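Local coordinates for tapirin (Caldicellulosiruptor hydrothermalis, PDB 6N2C), which probably binds cellulose through its beta-helical C-terminal domain and so lets this extremely thermophilic bacterium adhere to its substrate, at residues Leu170-Ala175 / Tyr446-Ala451; Met253-Gly258 / Leu274-Thr279; Asp230-Lys235 / Val247-Leu252; Ala314-Leu319 / Gly337-Arg342. All coordinates share one frame; numbering follows the deposited sequence.

Overall arrangement
Contacts 2, 3 and 4 join coils of one parallel beta-helix, and contact 1 lies against its side, where Leu170-Ala175, at the start of the modelled chain, meets the long segment that returns after strand 434-436. Contacts 3 and 2 follow each other, with centres 11 Å apart and strands 231-234 and 252-255 adjacent (Tyr254 N to Ile232 O 2.9 Å). Contact 4 is further along the helix, its centre 16 Å from contact 2 and 24 Å from contact 3. Contact 1 reaches all three: Ala175 O is 3.0 Å from Asn251 ND2, Ile449 packs on Phe275, and Tyr446 stacks on Tyr315. The zinc site of His530, Asp532 and Glu551 is remote from all four.

Contact 1 (Leu170-Ala175 / Tyr446-Ala451); sequences LPYLLA and YPTIPA
The ring of Tyr172 takes the methyl of Ala451 on one face: CB stands over the ring centre, 3.6 Å from the centroid and 12° off the normal, a CH-pi contact. At the edge, in the ring plane, lies Ile449 O, 3.6 Å from Tyr172 CD1. The ring thus fits into the bend where the chain passes from Ile449 through Pro450 into helix 451-457. Both segments are loops packed against the side of a parallel beta-helix: Leu170-Ala175 forms a type I turn from Pro171 to Leu174 at the start of the modelled chain, and Tyr446-Ala451 is the irregular run that returns along the solenoid. Tyr172 CG is anti to the backbone N (chi1 -161°), beside the carbonyl carbon, and the ring beyond it and the backbone O both meet Ala451. The Tyr172 hydroxyl is hydrogen-bonded to Glu454 OE1, further along the helix that begins at Ala451. Pro450, at the N-cap position, packs beside the turn: its CB is 3.7 Å from Leu174 O, and its CG is 4.2 Å from Leu174 CB. The same proline rests on Leu273 of strand 273-276, joining the loop to the beta-helix wall. A water bridges the backbones, donating to Pro171 O at 2.6 Å and, over a longer 3.3 Å, to Thr448 O. The direct polar link is the nearly straight bond of 2.8 Å from Ala451 N to Tyr172 O, 170° at the hydrogen, with the donor in the carbonyl plane.

Contact 2 (Met253-Gly258 / Leu274-Thr279); sequences MYTKNG and LFSDGT
Tyr254 gives its hydroxyl proton to Asp277 OD2 in a very short hydrogen bond of 2.5 Å. The carboxylate oxygen lies in the plane of the phenol ring, at its edge, while the carboxylate as a whole is turned 75° from that ring. Its other oxygen, OD1, forms a salt bridge with Lys457 of helix 451-457, a positive charge that would be expected to stabilise the carboxylate in its ionised form. Along the backbone, Phe275 N donates to Met253 O, Thr255 N to Phe275 O and Asp277 N to Thr255 O, all between 2.9 and 3.1 Å. This is the parallel pairing by which one coil of the beta-helix lies on the next; strands 253-255 and 274-276 diverge by just 4°. At the last paired residues of the strands, polar side chains add to the backbone bonds. Ser276 OG lies 2.8 Å from Thr255 OG1 and 3.2 Å from Thr255 O, and either could receive its proton. The same OG accepts from Gly278 N at 3.1 Å, closing an ST turn. Thr255 OG1 donates to Gly258 O at 2.8 Å, approaching that oxygen from above its carbonyl plane. A water donates to Asn257 O and accepts from Thr279 N, joining the two loops where strand pairing has ended. On the side of the sheet that carries Tyr254, its ring lies beside that of Phe275, both pointing the same way and both touching Ile453.

Contact 3 (Asp230-Lys235 / Val247-Leu252); sequences DNIIVK and VVVNNL
Asn231 OD1 accepts two hydrogen bonds from the facing segment. Asn251 ND2 comes from 2.8 Å, in the carbonyl plane and on a lone pair, and Leu252 N from 3.0 Å, tilted out of that plane. The two side-chain amides cross obliquely with their planes 88° apart. With CG anti to its own carbonyl carbon (chi1 -59°), the Asn231 amide is carried toward the Asn251-Leu252 backbone. Backbone bonds flank this pair: Asn251 N donates to Asp230 O at 2.8 Å, and Ile232 N to Leu252 O at 3.0 Å. On the other side of the backbone is an apolar cluster. Ile232 CD1 packs 3.5 Å from Val249 CG2, and Val249 CG1 lies 3.4 Å from Asp230 O, so the two valine branches meet a side chain and a carbonyl respectively.

In the next shell both amide nitrogens find further acceptors. Asn231 ND2 donates to Asn206 OD1 and to Asp177 OD2, and Asn251 ND2 also donates to Ala175 O. The buried Asn231 amide is held at both its oxygen and its nitrogen, while Asn251 ND2 has two acceptors. Side-chain amide hydrogen bonds thus link Asn251, Asn231 and Asn206 across neighbouring coils at the corner of the parallel beta-helix. The turn itself is sharp: strand 247-249 stands at 101° to strand 231-234, because the chain rounds the corner at Asn250 and Asn251 from one face of the solenoid to another. Around this corner, strand 231-234 lies between strands 206-209 and 252-255, with Ile232 turned to Ile213 of strand 213-214 and Ile233 to Ile456 of helix 451-457.

Contact 4 (Ala314-Leu319 / Gly337-Arg342); sequences AYFNKL and GDIEIR
Lys318 reaches obliquely across Asp338 to Glu340, its chain bent at CD (chi2 67°) and again at NZ (chi4 -73°). CD packs on Asp338 CB, and Lys318 CE lies 3.6 Å from Glu340 CB. NZ closes a salt bridge of 2.9 Å to Glu340 OE1 on the anti side of the carboxylate; it also bonds to Asn320 OD1. Glu340, with its chain extended, presents its second oxygen to Arg342, whose NE and NH1 both grip OE2 side-on from opposite faces of the carboxylate plane. The arginine makes a cation-pi contact with Trp322. On the face opposite Lys318, Ile339 meets the ring of Phe316 from the preceding turn; the two side chains cross at about a right angle, Phe316 CZ lying 3.8 Å from Ile339 CG1. Leu319 CB lies over one face of that ring, offset toward its rim. Leu319 N donates to Asp338 O and Glu340 N to Leu319 O, each at 2.9 Å. Gly337, which follows a cis peptide bond and has positive phi, brings its CA within 3.2 Å of Asn317 O. Parallel strands 318-321 and 338-341, with charges on one face and apolar side chains on the other, are adjoining rungs of a beta-helix.

Contact 1 (Leu170-Ala175 / Tyr446-Ala451)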
loop_
_atom_site.group_PDB
_atom_site.type_symbol
_atom_site.label_atom_id
_atom_site.label_comp_id
_atom_site.label_asym_id
_atom_site.label_seq_id
_atom_site.Cartn_x
_atom_site.Cartn_y
_atom_site.Cartn_z
ATOM N N LEU A 170 -4.144 1.061 -21.940
ATOM C CA LEU A 170 -3.191 0.179 -21.197
ATOM C C LEU A 170 -2.871 0.646 -19.757
ATOM O O LEU A 170 -2.793 -0.205 -18.882
ATOM C CB LEU A 170 -1.885 -0.058 -21.995
ATOM C CG LEU A 170 -0.796 -0.992 -21.415
ATOM C CD1 LEU A 170 -1.378 -2.342 -21.024
ATOM C CD2 LEU A 170 0.358 -1.195 -22.395
ATOM N N PRO A 171 -2.634 1.978 -19.511
ATOM C CA PRO A 171 -2.663 2.528 -18.093
ATOM C C PRO A 171 -3.996 2.313 -17.360
ATOM O O PRO A 171 -4.038 2.278 -16.133
ATOM C CB PRO A 171 -2.432 4.042 -18.283
ATOM C CG PRO A 171 -1.700 4.152 -19.589
ATOM C CD PRO A 171 -2.102 2.979 -20.462
ATOM N N TYR A 172 -5.085 2.189 -18.128
ATOM C CA TYR A 172 -6.384 1.914 -17.543
ATOM C C TYR A 172 -6.336 0.524 -16.946
ATOM O O TYR A 172 -6.973 0.263 -15.881
ATOM C CB TYR A 172 -7.483 2.008 -18.593
ATOM C CG TYR A 172 -8.861 2.188 -18.029
ATOM C CD1 TYR A 172 -9.106 2.964 -16.847
ATOM C CD2 TYR A 172 -9.941 1.570 -18.667
ATOM C CE1 TYR A 172 -10.367 3.103 -16.334
ATOM C CE2 TYR A 172 -11.211 1.675 -18.158
ATOM C CZ TYR A 172 -11.459 2.447 -17.023
ATOM O OH TYR A 172 -12.726 2.545 -16.536
ATOM N N LEU A 173 -5.601 -0.384 -17.589
ATOM C CA LEU A 173 -5.544 -1.790 -17.139
ATOM C C LEU A 173 -4.438 -2.185 -16.130
ATOM O O LEU A 173 -4.160 -3.368 -15.867
ATOM C CB LEU A 173 -5.510 -2.732 -18.339
ATOM C CG LEU A 173 -6.716 -2.539 -19.277
ATOM C CD1 LEU A 173 -6.514 -3.573 -20.391
ATOM C CD2 LEU A 173 -8.025 -2.768 -18.578
ATOM N N LEU A 174 -3.771 -1.176 -15.589
ATOM C CA LEU A 174 -2.706 -1.422 -14.635
ATOM C C LEU A 174 -3.290 -2.231 -13.490
ATOM O O LEU A 174 -4.319 -1.830 -12.932
ATOM C CB LEU A 174 -2.236 -0.073 -14.081
ATOM C CG LEU A 174 -1.108 -0.187 -12.990
ATOM C CD1 LEU A 174 0.102 -0.959 -13.477
ATOM C CD2 LEU A 174 -0.768 1.220 -12.632
ATOM N N ALA A 175 -2.644 -3.349 -13.220
ATOM C CA ALA A 175 -2.993 -4.225 -12.073
ATOM C C ALA A 175 -4.371 -4.828 -12.181
ATOM O O ALA A 175 -4.928 -5.288 -11.221
ATOM C CB ALA A 175 -2.788 -3.558 -10.705
ATOM N N TYR A 446 -1.312 13.684 -15.594
ATOM C CA TYR A 446 -1.603 12.790 -14.495
ATOM C C TYR A 446 -2.025 11.446 -15.032
ATOM O O TYR A 446 -2.853 11.393 -15.953
ATOM C CB TYR A 446 -2.706 13.337 -13.661
ATOM C CG TYR A 446 -2.359 14.556 -12.812
ATOM C CD1 TYR A 446 -1.521 14.432 -11.690
ATOM C CD2 TYR A 446 -2.818 15.767 -13.123
ATOM C CE1 TYR A 446 -1.243 15.507 -10.916
ATOM C CE2 TYR A 446 -2.525 16.878 -12.340
ATOM C CZ TYR A 446 -1.690 16.726 -11.253
ATOM O OH TYR A 446 -1.420 17.794 -10.457
ATOM N N PRO A 447 -1.513 10.379 -14.442
ATOM C CA PRO A 447 -2.088 9.025 -14.721
ATOM C C PRO A 447 -3.588 8.916 -14.495
ATOM O O PRO A 447 -4.153 9.546 -13.617
ATOM C CB PRO A 447 -1.328 8.140 -13.752
ATOM C CG PRO A 447 -0.001 8.828 -13.587
ATOM C CD PRO A 447 -0.386 10.282 -13.510
ATOM N N THR A 448 -4.267 8.167 -15.369
ATOM C CA THR A 448 -5.649 7.844 -15.105
ATOM C C THR A 448 -5.733 6.845 -13.918
ATOM O O THR A 448 -4.820 6.036 -13.672
ATOM C CB THR A 448 -6.398 7.271 -16.338
ATOM O OG1 THR A 448 -7.781 7.263 -16.024
ATOM C CG2 THR A 448 -5.937 5.848 -16.719
ATOM N N ILE A 449 -6.839 6.932 -13.223
ATOM C CA ILE A 449 -7.152 5.963 -12.132
ATOM C C ILE A 449 -7.390 4.574 -12.768
ATOM O O ILE A 449 -8.213 4.446 -13.729
ATOM C CB ILE A 449 -8.383 6.333 -11.373
ATOM C CG1 ILE A 449 -8.263 7.701 -10.724
ATOM C CG2 ILE A 449 -8.709 5.259 -10.355
ATOM C CD1 ILE A 449 -6.955 7.931 -10.012
ATOM N N PRO A 450 -6.652 3.546 -12.319
ATOM C CA PRO A 450 -6.783 2.224 -12.888
ATOM C C PRO A 450 -8.207 1.706 -12.716
ATOM O O PRO A 450 -8.855 1.921 -11.705
ATOM C CB PRO A 450 -5.808 1.390 -12.072
ATOM C CG PRO A 450 -4.721 2.356 -11.723
ATOM C CD PRO A 450 -5.592 3.534 -11.306
ATOM N N ALA A 451 -8.655 1.000 -13.748
ATOM C CA ALA A 451 -9.992 0.447 -13.783
ATOM C C ALA A 451 -10.247 -0.486 -12.638
ATOM O O ALA A 451 -11.310 -0.411 -12.052
ATOM C CB ALA A 451 -10.253 -0.295 -15.091
HETATM O O HOH W 1 -2.631 3.812 -14.654
#

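Contact 2 (Met253-Gly258 / Leu274-Thr279)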
loop_
_atom_site.group_PDB
_atom_site.type_symbol
_atom_site.label_atom_id
_atom_site.label_comp_id
_atom_site.label_asym_id
_atom_site.label_seq_id
_atom_site.Cartn_x
_atom_site.Cartn_y
_atom_site.Cartn_z
ATOM N N MET A 253 -2.196 -3.517 -3.759
ATOM C CA MET A 253 -2.605 -3.262 -2.395
ATOM C C MET A 253 -3.360 -1.984 -2.424
ATOM O O MET A 253 -2.860 -0.935 -2.865
ATOM C CB MET A 253 -1.389 -3.149 -1.456
ATOM C CG MET A 253 -1.769 -2.780 -0.028
ATOM S SD MET A 253 -0.301 -3.020 0.980
ATOM C CE MET A 253 -0.994 -2.723 2.585
ATOM N N TYR A 254 -4.631 -2.038 -1.964
ATOM C CA TYR A 254 -5.504 -0.897 -1.883
ATOM C C TYR A 254 -5.965 -0.701 -0.444
ATOM O O TYR A 254 -6.363 -1.649 0.170
ATOM C CB TYR A 254 -6.817 -1.075 -2.745
ATOM C CG TYR A 254 -7.833 0.030 -2.414
ATOM C CD1 TYR A 254 -7.743 1.304 -3.037
ATOM C CD2 TYR A 254 -8.880 -0.131 -1.477
ATOM C CE1 TYR A 254 -8.583 2.332 -2.685
ATOM C CE2 TYR A 254 -9.735 0.900 -1.156
ATOM C CZ TYR A 254 -9.620 2.102 -1.760
ATOM O OH TYR A 254 -10.476 3.089 -1.454
ATOM N N THR A 255 -5.982 0.553 0.077
ATOM C CA THR A 255 -6.658 0.868 1.342
ATOM C C THR A 255 -7.402 2.154 1.180
ATOM O O THR A 255 -6.952 3.032 0.460
ATOM C CB THR A 255 -5.713 0.957 2.545
ATOM O OG1 THR A 255 -5.073 2.241 2.600
ATOM C CG2 THR A 255 -4.753 -0.152 2.608
ATOM N N LYS A 256 -8.559 2.259 1.827
ATOM C CA LYS A 256 -9.236 3.553 1.818
ATOM C C LYS A 256 -8.539 4.595 2.737
ATOM O O LYS A 256 -8.406 5.805 2.408
ATOM C CB LYS A 256 -10.668 3.367 2.268
ATOM C CG LYS A 256 -11.508 4.595 2.047
ATOM C CD LYS A 256 -12.868 4.503 2.755
ATOM C CE LYS A 256 -13.496 5.895 2.833
ATOM N NZ LYS A 256 -14.868 5.904 3.454
ATOM N N ASN A 257 -8.269 4.189 3.927
ATOM C CA ASN A 257 -7.934 5.152 4.995
ATOM C C ASN A 257 -6.455 5.259 5.382
ATOM O O ASN A 257 -6.145 5.836 6.387
ATOM C CB ASN A 257 -8.813 4.918 6.220
ATOM C CG ASN A 257 -10.273 5.258 5.924
ATOM O OD1 ASN A 257 -10.547 6.066 5.042
ATOM N ND2 ASN A 257 -11.163 4.603 6.568
ATOM N N GLY A 258 -5.581 4.712 4.564
ATOM C CA GLY A 258 -4.193 4.877 4.786
ATOM C C GLY A 258 -3.382 3.619 5.023
ATOM O O GLY A 258 -3.876 2.501 5.065
ATOM N N LEU A 274 0.186 0.297 -5.749
ATOM C CA LEU A 274 -0.091 0.574 -4.315
ATOM C C LEU A 274 -0.940 1.770 -4.337
ATOM O O LEU A 274 -0.522 2.825 -4.890
ATOM C CB LEU A 274 1.266 0.870 -3.598
ATOM C CG LEU A 274 1.193 1.228 -2.145
ATOM C CD1 LEU A 274 0.593 0.048 -1.417
ATOM C CD2 LEU A 274 2.568 1.470 -1.616
ATOM N N PHE A 275 -2.159 1.681 -3.787
ATOM C CA PHE A 275 -3.126 2.757 -3.898
ATOM C C PHE A 275 -3.776 2.962 -2.564
ATOM O O PHE A 275 -4.365 2.019 -2.033
ATOM C CB PHE A 275 -4.209 2.371 -4.959
ATOM C CG PHE A 275 -5.031 3.486 -5.438
ATOM C CD1 PHE A 275 -5.950 4.129 -4.584
ATOM C CD2 PHE A 275 -4.901 3.962 -6.752
ATOM C CE1 PHE A 275 -6.719 5.200 -5.039
ATOM C CE2 PHE A 275 -5.679 5.004 -7.169
ATOM C CZ PHE A 275 -6.559 5.640 -6.335
ATOM N N SER A 276 -3.776 4.200 -2.062
ATOM C CA SER A 276 -4.543 4.514 -0.876
ATOM C C SER A 276 -5.277 5.822 -1.085
ATOM O O SER A 276 -4.764 6.732 -1.701
ATOM C CB SER A 276 -3.689 4.623 0.385
ATOM O OG SER A 276 -4.482 4.759 1.549
ATOM N N ASP A 277 -6.512 5.914 -0.619
ATOM C CA ASP A 277 -7.158 7.191 -0.557
ATOM C C ASP A 277 -6.702 8.037 0.633
ATOM O O ASP A 277 -7.208 9.198 0.761
ATOM C CB ASP A 277 -8.658 7.038 -0.516
ATOM C CG ASP A 277 -9.210 6.366 -1.809
ATOM O OD1 ASP A 277 -8.733 6.771 -2.872
ATOM O OD2 ASP A 277 -10.180 5.527 -1.703
ATOM N N GLY A 278 -5.839 7.514 1.471
ATOM C CA GLY A 278 -5.403 8.185 2.732
ATOM C C GLY A 278 -3.910 8.452 2.755
ATOM O O GLY A 278 -3.239 8.619 1.745
ATOM N N THR A 279 -3.387 8.465 3.962
ATOM C CA THR A 279 -1.997 8.807 4.194
ATOM C C THR A 279 -1.175 7.553 4.385
ATOM O O THR A 279 -1.589 6.655 5.113
ATOM C CB THR A 279 -1.911 9.715 5.427
ATOM O OG1 THR A 279 -2.553 10.951 5.154
ATOM C CG2 THR A 279 -0.532 10.040 5.792
HETATM O O HOH W 2 -5.220 8.517 6.143
#

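Contact 3 (Asp230-Lys235 / Val247-Leu252)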
loop_
_atom_site.group_PDB
_atom_site.type_symbol
_atom_site.label_atom_id
_atom_site.label_comp_id
_atom_site.label_asym_id
_atom_site.label_seq_id
_atom_site.Cartn_x
_atom_site.Cartn_y
_atom_site.Cartn_z
ATOM N N ASP A 230 -1.047 -12.004 -3.512
ATOM C CA ASP A 230 -1.239 -11.385 -4.793
ATOM C C ASP A 230 -1.883 -10.019 -4.679
ATOM O O ASP A 230 -1.494 -9.052 -5.345
ATOM C CB ASP A 230 -2.247 -12.228 -5.654
ATOM C CG ASP A 230 -1.729 -13.611 -6.054
ATOM O OD1 ASP A 230 -0.542 -13.861 -5.931
ATOM O OD2 ASP A 230 -2.559 -14.355 -6.621
ATOM N N ASN A 231 -2.922 -9.929 -3.845
ATOM C CA ASN A 231 -3.692 -8.697 -3.694
ATOM C C ASN A 231 -4.144 -8.574 -2.257
ATOM O O ASN A 231 -4.489 -9.610 -1.632
ATOM C CB ASN A 231 -4.952 -8.568 -4.596
ATOM C CG ASN A 231 -4.633 -8.655 -6.095
ATOM O OD1 ASN A 231 -4.182 -7.693 -6.687
ATOM N ND2 ASN A 231 -4.829 -9.842 -6.686
ATOM N N ILE A 232 -4.118 -7.318 -1.726
ATOM C CA ILE A 232 -4.675 -7.003 -0.432
ATOM C C ILE A 232 -5.542 -5.815 -0.562
ATOM O O ILE A 232 -5.122 -4.783 -1.085
ATOM C CB ILE A 232 -3.556 -6.728 0.640
ATOM C CG1 ILE A 232 -2.581 -7.889 0.771
ATOM C CG2 ILE A 232 -4.187 -6.302 1.966
ATOM C CD1 ILE A 232 -1.473 -7.680 1.823
ATOM N N ILE A 233 -6.817 -5.938 -0.117
ATOM C CA ILE A 233 -7.784 -4.887 -0.266
ATOM C C ILE A 233 -8.416 -4.598 1.065
ATOM O O ILE A 233 -8.968 -5.463 1.658
ATOM C CB ILE A 233 -8.908 -5.258 -1.307
ATOM C CG1 ILE A 233 -8.250 -5.551 -2.674
ATOM C CG2 ILE A 233 -10.029 -4.193 -1.317
ATOM C CD1 ILE A 233 -9.207 -6.150 -3.692
ATOM N N VAL A 234 -8.329 -3.352 1.464
ATOM C CA VAL A 234 -8.943 -2.854 2.741
ATOM C C VAL A 234 -9.919 -1.812 2.316
ATOM O O VAL A 234 -9.604 -0.637 2.055
ATOM C CB VAL A 234 -7.902 -2.280 3.711
ATOM C CG1 VAL A 234 -8.573 -2.053 5.066
ATOM C CG2 VAL A 234 -6.774 -3.293 3.922
ATOM N N LYS A 235 -11.144 -2.232 2.137
ATOM C CA LYS A 235 -12.091 -1.410 1.401
ATOM C C LYS A 235 -12.530 -0.127 2.198
ATOM O O LYS A 235 -12.779 0.892 1.572
ATOM C CB LYS A 235 -13.352 -2.260 1.168
ATOM C CG LYS A 235 -14.494 -1.506 0.646
ATOM C CD LYS A 235 -14.699 -1.601 -0.819
ATOM C CE LYS A 235 -15.959 -0.791 -1.155
ATOM N NZ LYS A 235 -16.527 -0.925 -2.484
ATOM N N VAL A 247 6.108 -7.299 4.107
ATOM C CA VAL A 247 4.829 -7.548 3.344
ATOM C C VAL A 247 5.200 -7.463 1.883
ATOM O O VAL A 247 5.837 -6.504 1.453
ATOM C CB VAL A 247 3.768 -6.549 3.702
ATOM C CG1 VAL A 247 2.513 -6.688 2.802
ATOM C CG2 VAL A 247 3.334 -6.740 5.152
ATOM N N VAL A 248 4.747 -8.451 1.074
ATOM C CA VAL A 248 5.036 -8.496 -0.334
ATOM C C VAL A 248 3.667 -8.709 -1.034
ATOM O O VAL A 248 3.028 -9.718 -0.735
ATOM C CB VAL A 248 5.950 -9.710 -0.720
ATOM C CG1 VAL A 248 6.263 -9.635 -2.207
ATOM C CG2 VAL A 248 7.267 -9.615 0.052
ATOM N N VAL A 249 3.290 -7.745 -1.866
ATOM C CA VAL A 249 2.004 -7.761 -2.598
ATOM C C VAL A 249 2.361 -7.674 -4.078
ATOM O O VAL A 249 2.806 -6.635 -4.592
ATOM C CB VAL A 249 1.038 -6.642 -2.190
ATOM C CG1 VAL A 249 -0.285 -6.905 -2.952
ATOM C CG2 VAL A 249 0.800 -6.683 -0.699
ATOM N N ASN A 250 2.160 -8.778 -4.786
ATOM C CA ASN A 250 2.604 -8.848 -6.208
ATOM C C ASN A 250 1.828 -7.895 -7.093
ATOM O O ASN A 250 2.408 -7.150 -7.916
ATOM C CB ASN A 250 2.542 -10.266 -6.736
ATOM C CG ASN A 250 3.279 -10.425 -8.043
ATOM O OD1 ASN A 250 4.416 -9.969 -8.176
ATOM N ND2 ASN A 250 2.616 -11.005 -9.034
ATOM N N ASN A 251 0.511 -7.871 -6.932
ATOM C CA ASN A 251 -0.349 -7.086 -7.853
ATOM C C ASN A 251 -0.803 -5.774 -7.192
ATOM O O ASN A 251 -0.069 -4.788 -7.225
ATOM C CB ASN A 251 -1.485 -7.941 -8.397
ATOM C CG ASN A 251 -2.236 -7.253 -9.487
ATOM O OD1 ASN A 251 -1.639 -6.830 -10.500
ATOM N ND2 ASN A 251 -3.494 -7.056 -9.286
ATOM N N LEU A 252 -1.934 -5.738 -6.533
ATOM C CA LEU A 252 -2.288 -4.467 -5.940
ATOM C C LEU A 252 -2.623 -4.569 -4.460
ATOM O O LEU A 252 -3.264 -5.514 -3.992
ATOM C CB LEU A 252 -3.396 -3.733 -6.716
ATOM C CG LEU A 252 -4.763 -4.379 -6.512
ATOM C CD1 LEU A 252 -5.460 -3.896 -5.250
ATOM C CD2 LEU A 252 -5.631 -4.139 -7.747
#

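Contact 4 (Ala314-Leu319 / Gly337-Arg342)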
loop_
_atom_site.group_PDB
_atom_site.type_symbol
_atom_site.label_atom_id
_atom_site.label_comp_id
_atom_site.label_asym_id
_atom_site.label_seq_id
_atom_site.Cartn_x
_atom_site.Cartn_y
_atom_site.Cartn_z
ATOM N N ALA A 314 4.897 8.060 -8.507
ATOM C CA ALA A 314 4.062 8.324 -7.351
ATOM C C ALA A 314 3.236 9.518 -7.644
ATOM O O ALA A 314 3.754 10.571 -8.115
ATOM C CB ALA A 314 4.937 8.509 -6.106
ATOM N N TYR A 315 1.950 9.445 -7.305
ATOM C CA TYR A 315 0.974 10.449 -7.579
ATOM C C TYR A 315 0.318 10.713 -6.266
ATOM O O TYR A 315 -0.174 9.798 -5.615
ATOM C CB TYR A 315 0.002 9.938 -8.676
ATOM C CG TYR A 315 -1.183 10.722 -9.105
ATOM C CD1 TYR A 315 -1.520 12.008 -8.577
ATOM C CD2 TYR A 315 -2.065 10.223 -10.123
ATOM C CE1 TYR A 315 -2.690 12.662 -8.992
ATOM C CE2 TYR A 315 -3.182 10.906 -10.504
ATOM C CZ TYR A 315 -3.508 12.098 -9.945
ATOM O OH TYR A 315 -4.610 12.770 -10.375
ATOM N N PHE A 316 0.251 11.988 -5.839
ATOM C CA PHE A 316 -0.119 12.349 -4.459
ATOM C C PHE A 316 -0.662 13.763 -4.401
ATOM O O PHE A 316 -0.410 14.564 -5.319
ATOM C CB PHE A 316 1.138 12.279 -3.485
ATOM C CG PHE A 316 2.302 13.070 -4.031
ATOM C CD1 PHE A 316 2.371 14.440 -3.869
ATOM C CD2 PHE A 316 3.191 12.429 -4.884
ATOM C CE1 PHE A 316 3.411 15.161 -4.467
ATOM C CE2 PHE A 316 4.208 13.151 -5.484
ATOM C CZ PHE A 316 4.310 14.486 -5.271
ATOM N N ASN A 317 -1.435 14.059 -3.365
ATOM C CA ASN A 317 -1.793 15.422 -3.099
ATOM C C ASN A 317 -0.679 16.150 -2.286
ATOM O O ASN A 317 -0.523 17.397 -2.418
ATOM C CB ASN A 317 -3.164 15.525 -2.422
ATOM C CG ASN A 317 -4.273 15.161 -3.367
ATOM O OD1 ASN A 317 -4.207 15.528 -4.567
ATOM N ND2 ASN A 317 -5.229 14.350 -2.901
ATOM N N LYS A 318 -0.060 15.424 -1.368
ATOM C CA LYS A 318 1.028 15.978 -0.505
ATOM C C LYS A 318 2.129 14.926 -0.325
ATOM O O LYS A 318 1.859 13.729 -0.087
ATOM C CB LYS A 318 0.549 16.468 0.855
ATOM C CG LYS A 318 1.632 17.189 1.644
ATOM C CD LYS A 318 2.043 18.523 1.006
ATOM C CE LYS A 318 3.358 19.078 1.512
ATOM N NZ LYS A 318 3.139 19.601 2.933
ATOM N N LEU A 319 3.388 15.347 -0.530
ATOM C CA LEU A 319 4.549 14.540 -0.273
ATOM C C LEU A 319 5.412 15.384 0.733
ATOM O O LEU A 319 5.807 16.485 0.400
ATOM C CB LEU A 319 5.326 14.339 -1.581
ATOM C CG LEU A 319 6.704 13.703 -1.467
ATOM C CD1 LEU A 319 6.716 12.381 -0.703
ATOM C CD2 LEU A 319 7.315 13.576 -2.805
ATOM N N GLY A 337 0.133 17.841 -6.897
ATOM C CA GLY A 337 0.318 17.829 -5.466
ATOM C C GLY A 337 1.413 18.783 -5.049
ATOM O O GLY A 337 2.228 19.250 -5.883
ATOM N N ASP A 338 1.514 18.966 -3.734
ATOM C CA ASP A 338 2.576 19.777 -3.183
ATOM C C ASP A 338 3.637 18.887 -2.591
ATOM O O ASP A 338 3.360 17.792 -2.038
ATOM C CB ASP A 338 1.989 20.711 -2.070
ATOM C CG ASP A 338 0.975 21.705 -2.584
ATOM O OD1 ASP A 338 0.977 22.089 -3.777
ATOM O OD2 ASP A 338 0.220 22.178 -1.734
ATOM N N ILE A 339 4.869 19.383 -2.661
ATOM C CA ILE A 339 6.007 18.682 -2.188
ATOM C C ILE A 339 6.717 19.596 -1.186
ATOM O O ILE A 339 6.941 20.782 -1.500
ATOM C CB ILE A 339 6.943 18.433 -3.303
ATOM C CG1 ILE A 339 6.338 17.546 -4.398
ATOM C CG2 ILE A 339 8.173 17.703 -2.789
ATOM C CD1 ILE A 339 7.316 17.131 -5.521
ATOM N N GLU A 340 7.044 19.070 0.011
ATOM C CA GLU A 340 7.719 19.905 1.011
ATOM C C GLU A 340 8.893 19.078 1.548
ATOM O O GLU A 340 8.693 17.948 2.048
ATOM C CB GLU A 340 6.723 20.341 2.082
ATOM C CG GLU A 340 7.384 21.113 3.218
ATOM C CD GLU A 340 6.367 21.478 4.301
ATOM O OE1 GLU A 340 5.131 21.292 4.122
ATOM O OE2 GLU A 340 6.797 22.023 5.302
ATOM N N ILE A 341 10.128 19.596 1.411
ATOM C CA ILE A 341 11.302 18.920 1.886
ATOM C C ILE A 341 11.890 19.844 2.959
ATOM O O ILE A 341 12.147 21.011 2.670
ATOM C CB ILE A 341 12.309 18.727 0.743
ATOM C CG1 ILE A 341 11.606 18.044 -0.464
ATOM C CG2 ILE A 341 13.540 17.990 1.153
ATOM C CD1 ILE A 341 12.471 17.827 -1.645
ATOM N N ARG A 342 11.998 19.334 4.183
ATOM C CA ARG A 342 12.575 20.132 5.252
ATOM C C ARG A 342 13.389 19.248 6.158
ATOM O O ARG A 342 13.621 18.064 5.889
ATOM C CB ARG A 342 11.475 20.863 5.972
ATOM C CG ARG A 342 10.563 20.046 6.791
ATOM C CD ARG A 342 9.736 20.950 7.729
ATOM N NE ARG A 342 8.987 21.972 7.024
ATOM C CZ ARG A 342 9.113 23.319 7.156
ATOM N NH1 ARG A 342 8.361 24.087 6.383
ATOM N NH2 ARG A 342 9.953 23.945 8.011
#